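Local coordinates for immunoreactive 84kD antigen PG93 (Porphyromonas gingivalis, PDB 5M11), which serves as an essential cell-surface component of the type IX secretion system of this bacterium and binds calcium and zinc ions, at residues N634-L639 / I650-G655. Residues are numbered along the deposited sequence; the frame is centred on the assembly and turned at random.
Sequences NNILSL and IGTADG. With CA (calcium ion), chain L.
A classic beta bulge lies in the hairpin that pairs residues 634-639 with 650-655, within a four-stranded antiparallel propeller blade. The N-terminal strand 13-16 is its outermost strand on one side and 636-642 on the other, consistent with the "velcro" closure of beta-propellers. The short strand axes run antiparallel at 160°.

Evidence for the bulge centres on Gly651, whose carbonyl faces two successive residues. Leu637 N donates to Gly651 O at 2.9 Å, nearly along the C=O axis, whereas Ser638 N gives the same oxygen a weak bond. In the return bond Gly651 N sits above the carbonyl plane of Ser638 O (3.0 Å), 43° out of it. With no side chain on Gly651, Ser638 OG lies 3.7 Å from Gly651 CA; that hydroxyl is hydrogen-bonded to Phe316 O.

Ala653 lies just past the end of the strand, at the second position of a type I turn from Thr652 to Gly655. Its N reaches Asn635 O at 2.8 Å, again almost in line with the C=O, while its CB meets Leu637 CD1 at 3.8 Å. Gly655 N closes the turn on Thr652 O, and at its base Gly655 O accepts from both Thr652 N and Thr652 OG1, the hydroxyl donating in the carbonyl plane, onto a lone pair of Gly655 O. Asp654 OD2 binds the calcium ion at 2.4 Å.

Ile650 shares the opposite sheet face from Ser638 with Ile636, Leu639 and Thr652. Leu639 runs alongside Ile650, both pointing the same way, whereas Ile636 crosses it obliquely. Both isoleucines hold CG2 anti to the backbone N, and Ile636 CG2 and Ile650 CG2 meet at 3.7 Å.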
# COMPACT_ATOMS: atom_id res chain seq x y z
N ASN A 634 7.15 6.26 0.90
CA ASN A 634 7.56 7.48 0.20
C ASN A 634 7.31 7.35 -1.32
O ASN A 634 7.36 8.36 -2.03
CB ASN A 634 9.04 7.82 0.46
CG ASN A 634 9.37 8.26 1.87
OD1 ASN A 634 8.58 8.92 2.55
ND2 ASN A 634 10.59 7.95 2.32
N ASN A 635 7.05 6.11 -1.81
CA ASN A 635 6.74 5.85 -3.22
C ASN A 635 5.21 5.76 -3.36
O ASN A 635 4.59 4.75 -2.99
CB ASN A 635 7.48 4.60 -3.74
CG ASN A 635 7.25 4.25 -5.20
OD1 ASN A 635 6.59 4.96 -5.98
ND2 ASN A 635 7.80 3.11 -5.61
N ILE A 636 4.61 6.87 -3.87
CA ILE A 636 3.18 7.04 -4.10
C ILE A 636 2.91 6.87 -5.58
O ILE A 636 3.53 7.54 -6.40
CB ILE A 636 2.66 8.42 -3.57
CG1 ILE A 636 3.16 8.71 -2.14
CG2 ILE A 636 1.10 8.51 -3.67
CD1 ILE A 636 3.06 10.14 -1.72
N LEU A 637 1.97 5.98 -5.92
CA LEU A 637 1.62 5.61 -7.29
C LEU A 637 0.45 6.42 -7.85
O LEU A 637 0.42 6.67 -9.06
CB LEU A 637 1.29 4.11 -7.33
CG LEU A 637 2.47 3.17 -7.62
CD1 LEU A 637 3.41 3.05 -6.44
CD2 LEU A 637 1.98 1.80 -8.04
N SER A 638 -0.52 6.78 -6.97
CA SER A 638 -1.73 7.51 -7.32
C SER A 638 -2.28 8.39 -6.18
O SER A 638 -1.92 8.23 -5.01
CB SER A 638 -2.81 6.53 -7.77
OG SER A 638 -3.04 5.53 -6.80
N LEU A 639 -3.17 9.33 -6.56
CA LEU A 639 -3.93 10.27 -5.73
C LEU A 639 -5.41 10.37 -6.23
O LEU A 639 -5.71 10.04 -7.39
CB LEU A 639 -3.27 11.68 -5.74
CG LEU A 639 -1.93 11.89 -5.02
CD1 LEU A 639 -1.48 13.32 -5.14
CD2 LEU A 639 -1.98 11.47 -3.54
N ILE A 650 -4.59 8.24 -0.87
CA ILE A 650 -3.17 8.16 -1.23
C ILE A 650 -2.85 6.72 -1.52
O ILE A 650 -2.82 5.91 -0.60
CB ILE A 650 -2.26 8.75 -0.09
CG1 ILE A 650 -2.69 10.19 0.34
CG2 ILE A 650 -0.77 8.70 -0.44
CD1 ILE A 650 -2.49 10.52 1.86
N GLY A 651 -2.64 6.41 -2.80
CA GLY A 651 -2.28 5.07 -3.21
C GLY A 651 -0.79 4.87 -3.12
O GLY A 651 -0.08 5.17 -4.08
N THR A 652 -0.27 4.44 -1.95
CA THR A 652 1.19 4.22 -1.82
C THR A 652 1.53 2.83 -2.35
O THR A 652 0.64 1.99 -2.52
CB THR A 652 1.74 4.42 -0.38
OG1 THR A 652 1.24 3.43 0.53
CG2 THR A 652 1.51 5.83 0.15
N ALA A 653 2.82 2.58 -2.58
CA ALA A 653 3.31 1.28 -3.06
C ALA A 653 2.98 0.15 -2.04
O ALA A 653 2.92 -1.02 -2.41
CB ALA A 653 4.81 1.35 -3.32
N ASP A 654 2.74 0.55 -0.77
CA ASP A 654 2.40 -0.33 0.35
C ASP A 654 0.91 -0.21 0.77
O ASP A 654 0.57 -0.54 1.90
CB ASP A 654 3.33 -0.05 1.54
CG ASP A 654 4.71 -0.67 1.38
OD1 ASP A 654 4.87 -1.86 1.73
OD2 ASP A 654 5.62 0.03 0.88
N GLY A 655 0.04 0.25 -0.13
CA GLY A 655 -1.39 0.35 0.17
C GLY A 655 -2.04 1.72 0.27
O GLY A 655 -1.38 2.75 0.22
CA CA L . 7.67 -0.37 2.05